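Local coordinates for adenylate cyclase-like protein (Chlamydia trachomatis, PDB 3GQS), which is of unknown function but carries a forkhead-associated (FHA) domain, a fold that in its relatives binds phosphothreonine peptides, within a longer predicted membrane protein, at residues A[40-50]-A[90-98]. Numbering follows the deposited sequence.
With PO4 (phosphate ion), chain C.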
ATOM      1  N   LEU A  40       7.313  -1.454  -6.990  1.00 34.40           N
ATOM      2  CA  LEU A  40       8.465  -1.635  -6.069  1.00 36.50           C
ATOM      3  C   LEU A  40       9.308  -2.844  -6.507  1.00 37.07           C
ATOM      4  O   LEU A  40       8.810  -3.971  -6.601  1.00 37.56           O
ATOM      5  CB  LEU A  40       7.983  -1.863  -4.633  1.00 37.15           C
ATOM      6  CG  LEU A  40       6.860  -0.943  -4.116  1.00 38.52           C
ATOM      7  CD1 LEU A  40       6.108  -1.560  -2.912  1.00 40.02           C
ATOM      8  CD2 LEU A  40       7.471   0.434  -3.803  1.00 40.32           C
ATOM      9  N   SER A  41      10.579  -2.610  -6.758  1.00 37.93           N
ATOM     10  CA  SER A  41      11.446  -3.631  -7.403  1.00 38.73           C
ATOM     11  C   SER A  41      11.944  -4.796  -6.503  1.00 38.69           C
ATOM     12  O   SER A  41      12.664  -5.641  -6.961  1.00 39.87           O
ATOM     13  CB  SER A  41      12.638  -2.949  -8.083  1.00 38.45           C
ATOM     14  OG  SER A  41      13.361  -2.152  -7.159  1.00 40.14           O
ATOM     15  N   ASP A  42      11.500  -4.858  -5.263  1.00 39.16           N
ATOM     16  CA  ASP A  42      11.930  -5.875  -4.300  1.00 39.27           C
ATOM     17  C   ASP A  42      11.365  -7.270  -4.606  1.00 38.38           C
ATOM     18  O   ASP A  42      10.159  -7.473  -4.710  1.00 38.50           O
ATOM     19  CB  ASP A  42      11.539  -5.390  -2.903  1.00 40.10           C
ATOM     20  CG  ASP A  42      11.800  -6.403  -1.805  1.00 42.65           C
ATOM     21  OD1 ASP A  42      12.671  -7.306  -1.951  1.00 46.02           O
ATOM     22  OD2 ASP A  42      11.098  -6.269  -0.771  1.00 46.31           O
ATOM     23  N   MET A  43      12.277  -8.223  -4.724  1.00 37.90           N
ATOM     24  CA  MET A  43      11.987  -9.642  -4.992  1.00 37.32           C
ATOM     25  C   MET A  43      10.886 -10.268  -4.119  1.00 35.89           C
ATOM     26  O   MET A  43      10.261 -11.233  -4.529  1.00 35.62           O
ATOM     27  CB  MET A  43      13.272 -10.472  -4.817  1.00 38.63           C
ATOM     28  CG  MET A  43      14.294 -10.361  -5.954  1.00 42.15           C
ATOM     29  SD  MET A  43      13.932 -11.338  -7.455  1.00 50.45           S
ATOM     30  CE  MET A  43      13.000 -10.117  -8.434  1.00 45.37           C
ATOM     31  N   SER A  44      10.670  -9.732  -2.921  1.00 34.34           N
ATOM     32  CA  SER A  44       9.722 -10.305  -1.935  1.00 33.13           C
ATOM     33  C   SER A  44       8.304  -9.707  -2.065  1.00 31.31           C
ATOM     34  O   SER A  44       7.408  -9.978  -1.251  1.00 29.24           O
ATOM     35  CB  SER A  44      10.251 -10.095  -0.513  1.00 32.65           C
ATOM     36  OG  SER A  44      10.237  -8.704  -0.210  1.00 34.89           O
ATOM     37  N   ILE A  45       8.155  -8.855  -3.077  1.00 30.24           N
ATOM     38  CA  ILE A  45       6.867  -8.246  -3.445  1.00 28.56           C
ATOM     39  C   ILE A  45       6.244  -8.978  -4.691  1.00 26.88           C
ATOM     40  O   ILE A  45       6.817  -9.087  -5.787  1.00 25.08           O
ATOM     41  CB  ILE A  45       7.013  -6.704  -3.640  1.00 28.55           C
ATOM     42  CG1 ILE A  45       7.509  -6.052  -2.321  1.00 29.66           C
ATOM     43  CG2 ILE A  45       5.680  -6.026  -3.991  1.00 28.59           C
ATOM     44  CD1 ILE A  45       7.907  -4.546  -2.438  1.00 29.09           C
ATOM     45  N   SER A  46       5.040  -9.471  -4.495  1.00 26.34           N
ATOM     46  CA  SER A  46       4.277 -10.088  -5.571  1.00 25.90           C
ATOM     47  C   SER A  46       4.093  -9.136  -6.771  1.00 25.47           C
ATOM     48  O   SER A  46       4.157  -7.909  -6.635  1.00 25.88           O
ATOM     49  CB  SER A  46       2.956 -10.606  -5.026  1.00 26.07           C
ATOM     50  OG  SER A  46       3.219 -11.774  -4.267  1.00 24.39           O
ATOM     51  N   ARG A  47       3.916  -9.720  -7.945  1.00 26.19           N
ATOM     52  CA  ARG A  47       3.746  -8.956  -9.180  1.00 26.78           C
ATOM     53  C   ARG A  47       2.642  -7.902  -8.962  1.00 26.57           C
ATOM     54  O   ARG A  47       2.788  -6.727  -9.270  1.00 26.07           O
ATOM     55  CB  ARG A  47       3.382  -9.866 -10.324  1.00 27.29           C
ATOM     56  CG  ARG A  47       4.513 -10.752 -10.770  1.00 28.36           C
ATOM     57  CD  ARG A  47       4.077 -11.865 -11.721  1.00 27.39           C
ATOM     58  NE  ARG A  47       5.177 -12.781 -12.012  1.00 28.19           N
ATOM     59  CZ  ARG A  47       5.574 -13.806 -11.242  1.00 25.80           C
ATOM     60  NH1 ARG A  47       4.970 -14.115 -10.111  1.00 28.27           N
ATOM     61  NH2 ARG A  47       6.552 -14.587 -11.648  1.00 26.02           N
ATOM     62  N   GLN A  48       1.579  -8.364  -8.354  1.00 27.21           N
ATOM     63  CA  GLN A  48       0.575  -7.484  -7.751  1.00 27.93           C
ATOM     64  C   GLN A  48       0.225  -8.004  -6.380  1.00 27.45           C
ATOM     65  O   GLN A  48      -0.187  -9.114  -6.191  1.00 27.67           O
ATOM     66  CB  GLN A  48      -0.674  -7.334  -8.663  1.00 28.05           C
ATOM     67  CG  GLN A  48      -1.496  -8.626  -8.877  1.00 27.36           C
ATOM     68  CD  GLN A  48      -2.603  -8.406  -9.910  1.00 28.83           C
ATOM     69  OE1 GLN A  48      -3.362  -7.416  -9.833  1.00 31.00           O
ATOM     70  NE2 GLN A  48      -2.690  -9.301 -10.885  1.00 24.83           N
ATOM     71  N   HIS A  49       0.412  -7.154  -5.397  1.00 28.66           N
ATOM     72  CA  HIS A  49       0.513  -7.610  -4.052  1.00 28.55           C
ATOM     73  C   HIS A  49      -0.660  -7.169  -3.164  1.00 29.61           C
ATOM     74  O   HIS A  49      -1.219  -7.950  -2.395  1.00 30.21           O
ATOM     75  CB  HIS A  49       1.822  -7.053  -3.493  1.00 27.92           C
ATOM     76  CG  HIS A  49       2.219  -7.666  -2.182  1.00 24.74           C
ATOM     77  ND1 HIS A  49       3.377  -8.394  -2.024  1.00 21.33           N
ATOM     78  CD2 HIS A  49       1.604  -7.651  -0.976  1.00 21.31           C
ATOM     79  CE1 HIS A  49       3.430  -8.837  -0.777  1.00 21.33           C
ATOM     80  NE2 HIS A  49       2.370  -8.390  -0.115  1.00 20.91           N
ATOM     81  N   ALA A  50      -0.955  -5.881  -3.248  1.00 29.78           N
ATOM     82  CA  ALA A  50      -1.878  -5.200  -2.352  1.00 28.90           C
ATOM     83  C   ALA A  50      -2.599  -4.165  -3.186  1.00 28.39           C
ATOM     84  O   ALA A  50      -2.055  -3.644  -4.130  1.00 26.33           O
ATOM     85  CB  ALA A  50      -1.142  -4.493  -1.182  1.00 29.46           C
ATOM     86  N   VAL A  90       2.632  -0.291   6.971  1.00 29.46           N
ATOM     87  CA  VAL A  90       2.328  -1.493   6.199  1.00 28.20           C
ATOM     88  C   VAL A  90       3.627  -2.148   5.684  1.00 27.47           C
ATOM     89  O   VAL A  90       4.441  -1.493   5.041  1.00 26.41           O
ATOM     90  CB  VAL A  90       1.438  -1.199   4.959  1.00 27.38           C
ATOM     91  CG1 VAL A  90       1.118  -2.504   4.252  1.00 28.22           C
ATOM     92  CG2 VAL A  90       0.121  -0.462   5.368  1.00 27.93           C
ATOM     93  N   ALA A  91       3.773  -3.438   5.963  1.00 26.43           N
ATOM     94  CA  ALA A  91       4.881  -4.264   5.473  1.00 27.06           C
ATOM     95  C   ALA A  91       4.415  -5.187   4.299  1.00 28.10           C
ATOM     96  O   ALA A  91       3.479  -5.969   4.442  1.00 25.58           O
ATOM     97  CB  ALA A  91       5.428  -5.119   6.615  1.00 26.07           C
ATOM     98  N   LEU A  92       5.113  -5.058   3.175  1.00 29.18           N
ATOM     99  CA  LEU A  92       4.967  -5.944   2.002  1.00 29.68           C
ATOM    100  C   LEU A  92       6.332  -6.534   1.708  1.00 29.89           C
ATOM    101  O   LEU A  92       7.180  -5.845   1.193  1.00 30.52           O
ATOM    102  CB  LEU A  92       4.493  -5.177   0.764  1.00 29.30           C
ATOM    103  CG  LEU A  92       3.190  -4.370   0.878  1.00 28.97           C
ATOM    104  CD1 LEU A  92       2.799  -3.849  -0.520  1.00 28.26           C
ATOM    105  CD2 LEU A  92       2.124  -5.221   1.528  1.00 25.36           C
ATOM    106  N   GLY A  93       6.521  -7.803   2.012  1.00 30.16           N
ATOM    107  CA  GLY A  93       7.816  -8.417   1.869  1.00 29.87           C
ATOM    108  C   GLY A  93       8.708  -7.703   2.874  1.00 30.49           C
ATOM    109  O   GLY A  93       8.359  -7.576   4.038  1.00 30.22           O
ATOM    110  N   THR A  94       9.832  -7.208   2.394  1.00 30.53           N
ATOM    111  CA  THR A  94      10.789  -6.493   3.235  1.00 31.62           C
ATOM    112  C   THR A  94      10.604  -4.982   3.072  1.00 31.89           C
ATOM    113  O   THR A  94      11.320  -4.190   3.671  1.00 32.04           O
ATOM    114  CB  THR A  94      12.218  -6.873   2.865  1.00 31.35           C
ATOM    115  OG1 THR A  94      12.454  -6.466   1.519  1.00 31.85           O
ATOM    116  CG2 THR A  94      12.424  -8.367   2.971  1.00 31.09           C
ATOM    117  N   THR A  95       9.612  -4.592   2.276  1.00 31.88           N
ATOM    118  CA  THR A  95       9.342  -3.193   2.039  1.00 32.19           C
ATOM    119  C   THR A  95       8.315  -2.633   3.065  1.00 32.42           C
ATOM    120  O   THR A  95       7.383  -3.288   3.468  1.00 33.67           O
ATOM    121  CB  THR A  95       8.924  -2.959   0.565  1.00 32.76           C
ATOM    122  OG1 THR A  95      10.051  -3.245  -0.281  1.00 31.04           O
ATOM    123  CG2 THR A  95       8.459  -1.526   0.331  1.00 31.34           C
ATOM    124  N   LEU A  96       8.548  -1.409   3.499  1.00 32.90           N
ATOM    125  CA  LEU A  96       7.735  -0.751   4.515  1.00 32.30           C
ATOM    126  C   LEU A  96       7.149   0.495   3.882  1.00 31.59           C
ATOM    127  O   LEU A  96       7.803   1.168   3.124  1.00 31.42           O
ATOM    128  CB  LEU A  96       8.579  -0.396   5.746  1.00 31.10           C
ATOM    129  CG  LEU A  96       9.115  -1.529   6.637  1.00 32.46           C
ATOM    130  CD1 LEU A  96      10.034  -0.951   7.814  1.00 28.75           C
ATOM    131  CD2 LEU A  96       8.014  -2.448   7.194  1.00 32.28           C
ATOM    132  N   PHE A  97       5.893   0.764   4.153  1.00 32.00           N
ATOM    133  CA  PHE A  97       5.292   2.037   3.745  1.00 31.94           C
ATOM    134  C   PHE A  97       4.192   2.492   4.649  1.00 30.65           C
ATOM    135  O   PHE A  97       3.697   1.753   5.510  1.00 29.94           O
ATOM    136  CB  PHE A  97       4.822   1.995   2.306  1.00 32.92           C
ATOM    137  CG  PHE A  97       3.559   1.211   2.075  1.00 36.94           C
ATOM    138  CD1 PHE A  97       2.304   1.797   2.297  1.00 39.29           C
ATOM    139  CD2 PHE A  97       3.618  -0.072   1.582  1.00 39.10           C
ATOM    140  CE1 PHE A  97       1.122   1.119   2.026  1.00 41.80           C
ATOM    141  CE2 PHE A  97       2.436  -0.772   1.331  1.00 44.23           C
ATOM    142  CZ  PHE A  97       1.172  -0.156   1.552  1.00 42.54           C
ATOM    143  N   LEU A  98       3.831   3.745   4.495  1.00 30.98           N
ATOM    144  CA  LEU A  98       2.675   4.272   5.229  1.00 31.70           C
ATOM    145  C   LEU A  98       2.001   5.400   4.500  1.00 31.74           C
ATOM    146  O   LEU A  98       2.547   5.942   3.525  1.00 31.80           O
ATOM    147  CB  LEU A  98       3.025   4.690   6.664  1.00 31.95           C
ATOM    148  CG  LEU A  98       3.946   5.853   6.972  1.00 32.95           C
ATOM    149  CD1 LEU A  98       3.700   7.103   6.173  1.00 31.79           C
ATOM    150  CD2 LEU A  98       3.719   6.106   8.434  1.00 30.17           C
TER
HETATM  151  P   PO4 C 107       3.214 -13.671  -7.155  1.00 41.95           P
HETATM  152  O1  PO4 C 107       1.892 -13.724  -6.453  1.00 42.33           O
HETATM  153  O2  PO4 C 107       4.223 -13.458  -5.993  1.00 48.42           O
HETATM  154  O3  PO4 C 107       3.496 -14.957  -7.911  1.00 42.99           O
HETATM  155  O4  PO4 C 107       3.431 -12.625  -8.206  1.00 34.95           O
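With CG swung opposite its own backbone N (chi1 174°), Asp42 sends its carboxylate to the 92-95 turn, where Thr94, its OG1 turned between N and the carbonyl carbon (chi1 63°), meets it: Thr94 OG1 donates to Asp42 OD2 over 2.7 Å. The Thr95 and Asp42 side chains run past each other in opposite directions, and Thr95 OG1 reaches the same OD2 at 3.2 Å, on its anti side and 24° out of the carboxylate plane. A third donor comes from within the loop, Ser44 OG to Asp42 OD2 at 2.6 Å; like Thr94 OG1, it approaches well out of the carboxylate plane. Ser44 OG also accepts from the backbone, Thr94 N to Ser44 OG at 3.0 Å, and so links the type I turn 42-45 to the type II' turn 92-95. The positive phi of Gly93 suits that tight turn, and its CA passes close to Ser44 OG. Beside this polar group Ile45 CD1 packs on Thr95 CB at 3.5 Å, the two side chains crossing at about a right angle. Leu92 lays CB over one face of the His49 ring, a CH-pi contact 4.1 Å from the centroid, while its CD1 touches Ala50 CB. The ring is fixed at both nitrogens: Ser46 N donates to His49 ND1 close to the ring plane, and His49 NE2 is hydrogen-bonded to Gly70 O. Across the loop from the hairpin, Ser46 OG, Arg47 N and Arg47 NH1 hold a phosphate ion, probably from the crystallisation liquor, in a position consistent with the phosphothreonine site of FHA domains. The joint thus ties the loop between strands 38-39 and 50-54 of one sheet to the hairpin 90-98 of the other; three hydroxyls donating to one carboxylate oxygen would probably stabilise Asp42 as the anion.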